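Local coordinates for DNA polymerase sliding clamp 3 (PDB 3AIZ), which serves as a subunit of a ring-shaped sliding clamp that encircles DNA and tethers the polymerase catalytic subunit and other processing proteins to it during replication, at residues 1-6 and 55-61; 24-30 and 63-69; 36-40 and 118-122. One frame throughout, in Å; residues are numbered along the deposited sequence.

Contact 1 of 3, residues 1-6 and 55-61; sequences MRVKVI and YFEEYNV
Val3 is the apolar centre of this contact. Its CG1 lies over a face of the Phe56 ring, a CH-pi contact 3.5 Å from the ring centroid and 23° off the ring normal. Phe56, at chi1 m, also meets Val5, with its CD1 3.3 Å from Val5 CG2. Val3 CG2 sits 3.6 Å from Tyr59 CD1. Paired across the strands, Val3 and Tyr59 place their side chains on the same face, where both touch Phe29 of strand 24-29. Met1 extends this patch at one end, with its CB 3.5 Å from Val61 CG2. The backbones of 2-5 and 58-60 are extended and antiparallel, with axes 4.8 Å apart and 165° between their directions. Val3 and Tyr59 form a non-hydrogen-bonded pair. It is flanked by two hydrogen-bonded pairs, Arg2 with Asn60 and Lys4 with Glu58. Arg2 N donates to Asn60 O (3.2 Å) and Asn60 N to Arg2 O (3.0 Å). Lys4 N donates to Glu58 O (2.9 Å). Past the strand, Glu57 N still reaches Lys4 O (3.2 Å). Charge gathers on the other face. Arg2, extended through chi3, bridges from NH2 to Glu58 OE1 (3.0 Å). The all-t Lys4 brings NZ within 3.3 Å of Glu57 OE1, a second salt bridge. Within this chain strand 58-60 is outermost in an antiparallel sheet of the N-terminal domain, next to 2-5, as in PCNA-type clamps.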
loop_
_atom_site.group_PDB
_atom_site.type_symbol
_atom_site.label_atom_id
_atom_site.label_comp_id
_atom_site.label_asym_id
_atom_site.label_seq_id
_atom_site.Cartn_x
_atom_site.Cartn_y
_atom_site.Cartn_z
ATOM N N MET C 1 -23.385 -19.455 -41.792
ATOM C CA MET C 1 -22.873 -18.127 -42.117
ATOM C C MET C 1 -21.409 -17.966 -41.717
ATOM O O MET C 1 -20.854 -18.806 -41.009
ATOM C CB MET C 1 -23.733 -17.042 -41.460
ATOM C CG MET C 1 -24.281 -17.407 -40.086
ATOM S SD MET C 1 -23.004 -17.705 -38.847
ATOM C CE MET C 1 -22.109 -16.156 -38.897
ATOM N N ARG C 2 -20.791 -16.883 -42.179
ATOM C CA ARG C 2 -19.389 -16.608 -41.880
ATOM C C ARG C 2 -19.156 -15.115 -41.668
ATOM O O ARG C 2 -19.388 -14.306 -42.567
ATOM C CB ARG C 2 -18.489 -17.133 -43.001
ATOM C CG ARG C 2 -17.001 -16.995 -42.720
ATOM C CD ARG C 2 -16.171 -17.597 -43.843
ATOM N NE ARG C 2 -14.738 -17.500 -43.583
ATOM C CZ ARG C 2 -13.989 -16.453 -43.914
ATOM N NH1 ARG C 2 -12.690 -16.451 -43.640
ATOM N NH2 ARG C 2 -14.536 -15.406 -44.519
ATOM N N VAL C 3 -18.689 -14.759 -40.475
ATOM C CA VAL C 3 -18.500 -13.362 -40.102
ATOM C C VAL C 3 -17.103 -13.120 -39.532
ATOM O O VAL C 3 -16.539 -13.985 -38.863
ATOM C CB VAL C 3 -19.564 -12.920 -39.074
ATOM C CG1 VAL C 3 -19.265 -11.529 -38.556
ATOM C CG2 VAL C 3 -20.953 -12.975 -39.691
ATOM N N LYS C 4 -16.548 -11.941 -39.802
ATOM C CA LYS C 4 -15.208 -11.601 -39.331
ATOM C C LYS C 4 -15.166 -10.254 -38.612
ATOM O O LYS C 4 -15.613 -9.238 -39.145
ATOM C CB LYS C 4 -14.215 -11.597 -40.496
ATOM C CG LYS C 4 -12.811 -11.155 -40.111
ATOM C CD LYS C 4 -11.903 -11.066 -41.326
ATOM C CE LYS C 4 -10.500 -10.627 -40.938
ATOM N NZ LYS C 4 -9.596 -10.545 -42.120
ATOM N N VAL C 5 -14.619 -10.256 -37.401
ATOM C CA VAL C 5 -14.465 -9.038 -36.615
ATOM C C VAL C 5 -12.993 -8.674 -36.492
ATOM O O VAL C 5 -12.153 -9.541 -36.257
ATOM C CB VAL C 5 -15.042 -9.208 -35.198
ATOM C CG1 VAL C 5 -14.770 -7.969 -34.359
ATOM C CG2 VAL C 5 -16.530 -9.502 -35.260
ATOM N N ILE C 6 -12.678 -7.392 -36.647
ATOM C CA ILE C 6 -11.298 -6.937 -36.514
ATOM C C ILE C 6 -10.949 -6.604 -35.064
ATOM O O ILE C 6 -10.099 -7.258 -34.460
ATOM C CB ILE C 6 -11.001 -5.728 -37.419
ATOM C CG1 ILE C 6 -11.085 -6.139 -38.890
ATOM C CG2 ILE C 6 -9.625 -5.159 -37.108
ATOM C CD1 ILE C 6 -10.773 -5.018 -39.859
ATOM N N TYR C 55 -20.619 -3.258 -39.256
ATOM C CA TYR C 55 -19.754 -3.330 -38.083
ATOM C C TYR C 55 -18.607 -4.300 -38.330
ATOM O O TYR C 55 -17.495 -4.105 -37.840
ATOM C CB TYR C 55 -20.559 -3.768 -36.857
ATOM C CG TYR C 55 -19.736 -3.948 -35.600
ATOM C CD1 TYR C 55 -19.585 -2.908 -34.691
ATOM C CD2 TYR C 55 -19.120 -5.161 -35.315
ATOM C CE1 TYR C 55 -18.839 -3.068 -33.541
ATOM C CE2 TYR C 55 -18.373 -5.330 -34.166
ATOM C CZ TYR C 55 -18.235 -4.280 -33.282
ATOM O OH TYR C 55 -17.492 -4.443 -32.137
ATOM N N PHE C 56 -18.890 -5.348 -39.098
ATOM C CA PHE C 56 -17.901 -6.371 -39.399
ATOM C C PHE C 56 -17.124 -6.022 -40.660
ATOM O O PHE C 56 -17.621 -5.304 -41.528
ATOM C CB PHE C 56 -18.583 -7.728 -39.584
ATOM C CG PHE C 56 -19.513 -8.098 -38.465
ATOM C CD1 PHE C 56 -19.020 -8.612 -37.278
ATOM C CD2 PHE C 56 -20.880 -7.938 -38.603
ATOM C CE1 PHE C 56 -19.873 -8.960 -36.250
ATOM C CE2 PHE C 56 -21.739 -8.282 -37.578
ATOM C CZ PHE C 56 -21.234 -8.794 -36.400
ATOM N N GLU C 57 -15.901 -6.534 -40.757
ATOM C CA GLU C 57 -15.110 -6.380 -41.971
ATOM C C GLU C 57 -15.671 -7.292 -43.055
ATOM O O GLU C 57 -15.703 -6.931 -44.232
ATOM C CB GLU C 57 -13.642 -6.716 -41.708
ATOM C CG GLU C 57 -12.752 -6.574 -42.930
ATOM C CD GLU C 57 -11.346 -7.089 -42.692
ATOM O OE1 GLU C 57 -11.076 -7.589 -41.579
ATOM O OE2 GLU C 57 -10.512 -6.997 -43.618
ATOM N N GLU C 58 -16.113 -8.478 -42.646
ATOM C CA GLU C 58 -16.735 -9.428 -43.558
ATOM C C GLU C 58 -18.026 -9.961 -42.951
ATOM O O GLU C 58 -18.047 -10.395 -41.800
ATOM C CB GLU C 58 -15.787 -10.588 -43.867
ATOM C CG GLU C 58 -14.513 -10.180 -44.591
ATOM C CD GLU C 58 -13.594 -11.358 -44.867
ATOM O OE1 GLU C 58 -13.975 -12.503 -44.542
ATOM O OE2 GLU C 58 -12.489 -11.137 -45.409
ATOM N N TYR C 59 -19.103 -9.924 -43.730
ATOM C CA TYR C 59 -20.397 -10.405 -43.267
ATOM C C TYR C 59 -21.096 -11.191 -44.370
ATOM O O TYR C 59 -21.563 -10.617 -45.352
ATOM C CB TYR C 59 -21.273 -9.233 -42.817
ATOM C CG TYR C 59 -22.490 -9.647 -42.020
ATOM C CD1 TYR C 59 -22.421 -9.793 -40.641
ATOM C CD2 TYR C 59 -23.705 -9.892 -42.645
ATOM C CE1 TYR C 59 -23.528 -10.172 -39.907
ATOM C CE2 TYR C 59 -24.818 -10.271 -41.918
ATOM C CZ TYR C 59 -24.723 -10.409 -40.550
ATOM O OH TYR C 59 -25.827 -10.787 -39.821
ATOM N N ASN C 60 -21.163 -12.507 -44.201
ATOM C CA ASN C 60 -21.755 -13.374 -45.211
ATOM C C ASN C 60 -22.878 -14.241 -44.653
ATOM O O ASN C 60 -22.650 -15.377 -44.236
ATOM C CB ASN C 60 -20.678 -14.256 -45.850
ATOM C CG ASN C 60 -21.224 -15.137 -46.959
ATOM O OD1 ASN C 60 -22.359 -14.962 -47.406
ATOM N ND2 ASN C 60 -20.415 -16.088 -47.411
ATOM N N VAL C 61 -24.092 -13.699 -44.649
ATOM C CA VAL C 61 -25.259 -14.439 -44.184
ATOM C C VAL C 61 -26.325 -14.496 -45.272
ATOM O O VAL C 61 -27.003 -13.504 -45.538
ATOM C CB VAL C 61 -25.867 -13.804 -42.922
ATOM C CG1 VAL C 61 -27.075 -14.605 -42.457
ATOM C CG2 VAL C 61 -24.826 -13.711 -41.820
#

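Contact 2 of 3, residues 24-30 and 63-69; sequences EITLDFT and KEEKVGV
Strands 24-29 and 65-69 pair at the edge of the long antiparallel sheet of the PCNA fold. Strand 65-70 is outermost in this chain. The axes approach to 4.4 Å, with 160° between their directions. Glu24, with chi1 t and chi2 m, turns its carboxylate over Gly68, and OE2 lies 3.9 Å from Gly68 CA. Glu24 OE2 accepts a hydrogen bond from Thr26 OG1 (2.8 Å). Ile25 and Val69 form the first hydrogen-bonded pair. Val69 N donates to Ile25 O (3.0 Å), and the return bond from Ile25 N to Val69 O is weak at 3.4 Å. Thr26 faces Gly68 in a non-hydrogen-bonded pair, with the two CA atoms 4.0 Å apart. Leu27 pairs with Val67. Val67 N to Leu27 O is short (2.9 Å), and Leu27 N to Val67 O (3.1 Å) is weak. Leu27 CB meets Val67 CG1 at 4.1 Å on the face shared with Ile25 and Phe29; Phe15 of helix 8-18 packs on Ile25 and Leu27. Asp28 lies across from Lys66 on the opposite face with Thr26. Phe29 completes the pairing with Glu65. Phe29 N donates to Glu65 O (3.1 Å), and Glu65 N to Phe29 O (2.9 Å). The Phe29 ring, at chi1 m, turns its edge to Val67, with CE1 4.0 Å from CG1. Thr30 leaves the strand and bonds through OG1 to Gly33, while its CG2 lies 3.6 Å from Glu64 OE2. Glu64 OE2 is also 2.9 Å from Asp28 OD1, two acceptors of like charge and no hydrogen bond.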
loop_
_atom_site.group_PDB
_atom_site.type_symbol
_atom_site.label_atom_id
_atom_site.label_comp_id
_atom_site.label_asym_id
_atom_site.label_seq_id
_atom_site.Cartn_x
_atom_site.Cartn_y
_atom_site.Cartn_z
ATOM N N GLU C 24 -27.650 -18.062 -21.215
ATOM C CA GLU C 24 -27.630 -18.475 -22.613
ATOM C C GLU C 24 -28.072 -17.327 -23.508
ATOM O O GLU C 24 -29.049 -16.640 -23.212
ATOM C CB GLU C 24 -28.536 -19.692 -22.825
ATOM C CG GLU C 24 -28.777 -20.062 -24.287
ATOM C CD GLU C 24 -29.937 -19.300 -24.914
ATOM O OE1 GLU C 24 -30.947 -19.061 -24.215
ATOM O OE2 GLU C 24 -29.843 -18.945 -26.110
ATOM N N ILE C 25 -27.348 -17.111 -24.601
ATOM C CA ILE C 25 -27.753 -16.106 -25.574
ATOM C C ILE C 25 -28.020 -16.750 -26.925
ATOM O O ILE C 25 -27.512 -17.830 -27.222
ATOM C CB ILE C 25 -26.700 -14.992 -25.741
ATOM C CG1 ILE C 25 -25.493 -15.502 -26.525
ATOM C CG2 ILE C 25 -26.279 -14.447 -24.387
ATOM C CD1 ILE C 25 -24.518 -14.413 -26.896
ATOM N N THR C 26 -28.827 -16.081 -27.738
ATOM C CA THR C 26 -29.165 -16.582 -29.058
ATOM C C THR C 26 -28.653 -15.637 -30.135
ATOM O O THR C 26 -29.288 -14.628 -30.439
ATOM C CB THR C 26 -30.684 -16.747 -29.219
ATOM O OG1 THR C 26 -31.179 -17.643 -28.216
ATOM C CG2 THR C 26 -31.018 -17.297 -30.596
ATOM N N LEU C 27 -27.497 -15.965 -30.702
ATOM C CA LEU C 27 -26.951 -15.195 -31.811
ATOM C C LEU C 27 -27.847 -15.358 -33.032
ATOM O O LEU C 27 -27.906 -16.433 -33.630
ATOM C CB LEU C 27 -25.530 -15.652 -32.133
ATOM C CG LEU C 27 -24.518 -15.544 -30.990
ATOM C CD1 LEU C 27 -23.198 -16.186 -31.381
ATOM C CD2 LEU C 27 -24.316 -14.092 -30.589
ATOM N N ASP C 28 -28.549 -14.290 -33.392
ATOM C CA ASP C 28 -29.483 -14.324 -34.509
ATOM C C ASP C 28 -28.931 -13.558 -35.706
ATOM O O ASP C 28 -29.105 -12.345 -35.812
ATOM C CB ASP C 28 -30.834 -13.743 -34.085
ATOM C CG ASP C 28 -31.858 -13.766 -35.203
ATOM O OD1 ASP C 28 -31.574 -14.356 -36.265
ATOM O OD2 ASP C 28 -32.952 -13.191 -35.015
ATOM N N PHE C 29 -28.265 -14.275 -36.606
ATOM C CA PHE C 29 -27.681 -13.663 -37.794
ATOM C C PHE C 29 -28.721 -13.462 -38.892
ATOM O O PHE C 29 -29.299 -14.423 -39.397
ATOM C CB PHE C 29 -26.518 -14.509 -38.317
ATOM C CG PHE C 29 -25.374 -14.626 -37.352
ATOM C CD1 PHE C 29 -25.341 -15.647 -36.419
ATOM C CD2 PHE C 29 -24.336 -13.711 -37.376
ATOM C CE1 PHE C 29 -24.291 -15.757 -35.529
ATOM C CE2 PHE C 29 -23.282 -13.814 -36.489
ATOM C CZ PHE C 29 -23.260 -14.838 -35.563
ATOM N N THR C 30 -28.956 -12.206 -39.255
ATOM C CA THR C 30 -29.908 -11.877 -40.308
ATOM C C THR C 30 -29.225 -11.100 -41.427
ATOM O O THR C 30 -28.058 -10.726 -41.312
ATOM C CB THR C 30 -31.087 -11.048 -39.768
ATOM O OG1 THR C 30 -30.614 -9.770 -39.322
ATOM C CG2 THR C 30 -31.762 -11.769 -38.611
ATOM N N LYS C 63 -29.209 -16.632 -45.509
ATOM C CA LYS C 63 -30.527 -16.617 -44.889
ATOM C C LYS C 63 -30.392 -16.547 -43.372
ATOM O O LYS C 63 -29.353 -16.909 -42.819
ATOM C CB LYS C 63 -31.334 -17.852 -45.297
ATOM C CG LYS C 63 -32.795 -17.802 -44.872
ATOM C CD LYS C 63 -33.569 -19.006 -45.382
ATOM C CE LYS C 63 -35.040 -18.914 -45.005
ATOM N NZ LYS C 63 -35.819 -20.081 -45.503
ATOM N N GLU C 64 -31.440 -16.077 -42.702
ATOM C CA GLU C 64 -31.420 -15.948 -41.249
ATOM C C GLU C 64 -31.014 -17.257 -40.583
ATOM O O GLU C 64 -31.471 -18.331 -40.974
ATOM C CB GLU C 64 -32.781 -15.487 -40.722
ATOM C CG GLU C 64 -32.825 -15.298 -39.211
ATOM C CD GLU C 64 -34.087 -14.598 -38.741
ATOM O OE1 GLU C 64 -34.994 -14.378 -39.572
ATOM O OE2 GLU C 64 -34.171 -14.266 -37.539
ATOM N N GLU C 65 -30.150 -17.162 -39.580
ATOM C CA GLU C 65 -29.685 -18.343 -38.866
ATOM C C GLU C 65 -29.523 -18.069 -37.375
ATOM O O GLU C 65 -28.653 -17.300 -36.964
ATOM C CB GLU C 65 -28.368 -18.842 -39.462
ATOM C CG GLU C 65 -27.877 -20.148 -38.864
ATOM C CD GLU C 65 -26.644 -20.676 -39.564
ATOM O OE1 GLU C 65 -26.192 -20.033 -40.537
ATOM O OE2 GLU C 65 -26.127 -21.733 -39.144
ATOM N N LYS C 66 -30.373 -18.698 -36.570
ATOM C CA LYS C 66 -30.299 -18.567 -35.122
ATOM C C LYS C 66 -29.447 -19.682 -34.537
ATOM O O LYS C 66 -29.632 -20.853 -34.862
ATOM C CB LYS C 66 -31.696 -18.616 -34.499
ATOM C CG LYS C 66 -32.612 -17.470 -34.886
ATOM C CD LYS C 66 -33.959 -17.601 -34.191
ATOM C CE LYS C 66 -34.919 -16.500 -34.609
ATOM N NZ LYS C 66 -36.239 -16.633 -33.929
ATOM N N VAL C 67 -28.512 -19.312 -33.671
ATOM C CA VAL C 67 -27.684 -20.292 -32.984
ATOM C C VAL C 67 -27.448 -19.881 -31.536
ATOM O O VAL C 67 -26.741 -18.913 -31.261
ATOM C CB VAL C 67 -26.335 -20.509 -33.703
ATOM C CG1 VAL C 67 -25.732 -19.179 -34.126
ATOM C CG2 VAL C 67 -25.377 -21.285 -32.812
ATOM N N GLY C 68 -28.056 -20.615 -30.612
ATOM C CA GLY C 68 -27.878 -20.350 -29.198
ATOM C C GLY C 68 -26.618 -21.008 -28.673
ATOM O O GLY C 68 -26.164 -22.012 -29.215
ATOM N N VAL C 69 -26.054 -20.442 -27.613
ATOM C CA VAL C 69 -24.837 -20.982 -27.024
ATOM C C VAL C 69 -24.664 -20.516 -25.582
ATOM O O VAL C 69 -24.951 -19.365 -25.257
ATOM C CB VAL C 69 -23.592 -20.582 -27.843
ATOM C CG1 VAL C 69 -23.460 -19.066 -27.907
ATOM C CG2 VAL C 69 -22.340 -21.209 -27.254
#

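Contact 3 of 3, residues 36-40 and 118-122; sequences IRGID and EIETP
Segment 118-122 is a loop without regular structure. It runs past the outer side of the end of strand 33-39. Ile119 does most of the packing. Its CA-to-CB bond points toward the strand, and chi1 m with chi2 p brings CD1 to Arg37 O. The side chain lies between Arg37 and Ile39. Ile119 CD1 is 3.2 Å from Arg37 O, CG1 is 4.0 Å from Gly38 CA, and CG2 is 4.1 Å from Ile39 CG2. Arg37 CG meets Ile119 CB at 3.8 Å. Gly38 and Ile119 have the closest CA atoms, 6.2 Å apart. Ile119 O lies near the plane of the Arg37 guanidinium, at its edge. Thr121 brings OG1 to 3.2 Å from Arg37 NH1, but the angle is too poor for a hydrogen bond. The strongest polar partner of Arg37 is instead Asp48 on strand 45-52, bound as a salt bridge through NH2. Pro122 then rests on Phe46 of that same strand. No hydrogen bonds link the two segments; Ile119 packs against both backbone and side chains of the strand. The contact buries 267 Å² and lies at the surface. The loop joins strand 106-111 to strand 130-135, and so the N-terminal to the C-terminal domain. Its course over the sheet is that of the interdomain connecting loop of PCNA clamps.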
loop_
_atom_site.group_PDB
_atom_site.type_symbol
_atom_site.label_atom_id
_atom_site.label_comp_id
_atom_site.label_asym_id
_atom_site.label_seq_id
_atom_site.Cartn_x
_atom_site.Cartn_y
_atom_site.Cartn_z
ATOM N N ILE C 36 -29.091 -9.683 -31.213
ATOM C CA ILE C 36 -29.007 -10.425 -29.965
ATOM C C ILE C 36 -30.037 -9.874 -28.996
ATOM O O ILE C 36 -30.136 -8.664 -28.807
ATOM C CB ILE C 36 -27.610 -10.323 -29.331
ATOM C CG1 ILE C 36 -26.541 -10.797 -30.315
ATOM C CG2 ILE C 36 -27.552 -11.129 -28.043
ATOM C CD1 ILE C 36 -25.132 -10.580 -29.824
ATOM N N ARG C 37 -30.804 -10.766 -28.385
ATOM C CA ARG C 37 -31.900 -10.353 -27.525
ATOM C C ARG C 37 -32.070 -11.320 -26.365
ATOM O O ARG C 37 -32.197 -12.527 -26.568
ATOM C CB ARG C 37 -33.191 -10.264 -28.338
ATOM C CG ARG C 37 -34.426 -9.941 -27.528
ATOM C CD ARG C 37 -35.613 -9.690 -28.440
ATOM N NE ARG C 37 -35.373 -8.570 -29.346
ATOM C CZ ARG C 37 -36.280 -8.084 -30.185
ATOM N NH1 ARG C 37 -37.493 -8.620 -30.235
ATOM N NH2 ARG C 37 -35.978 -7.061 -30.975
ATOM N N GLY C 38 -32.067 -10.786 -25.148
ATOM C CA GLY C 38 -32.217 -11.604 -23.960
ATOM C C GLY C 38 -32.946 -10.886 -22.843
ATOM O O GLY C 38 -33.234 -9.694 -22.943
ATOM N N ILE C 39 -33.244 -11.616 -21.775
ATOM C CA ILE C 39 -33.919 -11.042 -20.619
ATOM C C ILE C 39 -33.524 -11.787 -19.346
ATOM O O ILE C 39 -33.643 -13.009 -19.268
ATOM C CB ILE C 39 -35.452 -11.060 -20.796
ATOM C CG1 ILE C 39 -36.143 -10.419 -19.593
ATOM C CG2 ILE C 39 -35.954 -12.480 -21.013
ATOM C CD1 ILE C 39 -37.652 -10.400 -19.704
ATOM N N ASP C 40 -33.041 -11.045 -18.355
ATOM C CA ASP C 40 -32.568 -11.645 -17.111
ATOM C C ASP C 40 -33.676 -12.411 -16.387
ATOM O O ASP C 40 -34.859 -12.155 -16.607
ATOM C CB ASP C 40 -31.946 -10.583 -16.197
ATOM C CG ASP C 40 -32.905 -9.456 -15.867
ATOM O OD1 ASP C 40 -34.074 -9.513 -16.303
ATOM O OD2 ASP C 40 -32.486 -8.509 -15.168
ATOM N N GLU C 118 -37.287 -17.919 -27.453
ATOM C CA GLU C 118 -37.627 -16.697 -28.165
ATOM C C GLU C 118 -38.022 -15.632 -27.153
ATOM O O GLU C 118 -38.863 -15.870 -26.284
ATOM C CB GLU C 118 -38.775 -16.943 -29.146
ATOM C CG GLU C 118 -38.444 -17.921 -30.262
ATOM C CD GLU C 118 -39.619 -18.158 -31.193
ATOM O OE1 GLU C 118 -40.715 -17.624 -30.917
ATOM O OE2 GLU C 118 -39.445 -18.879 -32.201
ATOM N N ILE C 119 -37.408 -14.458 -27.257
ATOM C CA ILE C 119 -37.684 -13.380 -26.318
ATOM C C ILE C 119 -38.649 -12.359 -26.915
ATOM O O ILE C 119 -38.342 -11.704 -27.911
ATOM C CB ILE C 119 -36.392 -12.671 -25.855
ATOM C CG1 ILE C 119 -35.462 -13.652 -25.136
ATOM C CG2 ILE C 119 -36.725 -11.510 -24.933
ATOM C CD1 ILE C 119 -34.676 -14.556 -26.062
ATOM N N GLU C 120 -39.819 -12.237 -26.298
ATOM C CA GLU C 120 -40.837 -11.297 -26.749
ATOM C C GLU C 120 -40.556 -9.892 -26.227
ATOM O O GLU C 120 -40.175 -9.718 -25.069
ATOM C CB GLU C 120 -42.221 -11.760 -26.287
ATOM C CG GLU C 120 -43.346 -10.788 -26.600
ATOM C CD GLU C 120 -44.696 -11.292 -26.126
ATOM O OE1 GLU C 120 -44.819 -12.509 -25.865
ATOM O OE2 GLU C 120 -45.634 -10.473 -26.018
ATOM N N THR C 121 -40.744 -8.894 -27.086
ATOM C CA THR C 121 -40.545 -7.499 -26.702
ATOM C C THR C 121 -41.518 -7.084 -25.602
ATOM O O THR C 121 -42.732 -7.187 -25.770
ATOM C CB THR C 121 -40.699 -6.551 -27.904
ATOM O OG1 THR C 121 -39.625 -6.773 -28.828
ATOM C CG2 THR C 121 -40.676 -5.101 -27.446
ATOM N N PRO C 122 -40.979 -6.611 -24.468
ATOM C CA PRO C 122 -41.760 -6.279 -23.271
ATOM C C PRO C 122 -42.618 -5.027 -23.435
ATOM O O PRO C 122 -43.705 -4.955 -22.861
ATOM C CB PRO C 122 -40.682 -6.025 -22.206
ATOM C CG PRO C 122 -39.420 -6.612 -22.765
ATOM C CD PRO C 122 -39.536 -6.442 -24.242
#

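How the contacts relate
From the N terminus, the first segments of the three contacts come in order, 1-6, 24-30 and 36-40. Their partners, 55-61, 63-69 and 118-122, follow in the same order, so every pair of contacts crosses. Contact 1 closes the loop over helix 8-18 and the strands up to 45-52. Contact 2 brings the chain back to the edge of the long sheet. Contact 3 closes the longest loop and ties the domain connector to that sheet. Contact 1 lies in one sheet and contact 2 in the long sheet; they touch where Tyr59 OH probably hydrogen-bonds Thr30 O (2.7 Å). Contacts 2 and 3 reach neighbouring strands of the same sheet, with Leu27 CD2 3.7 Å from Ile36 CD1.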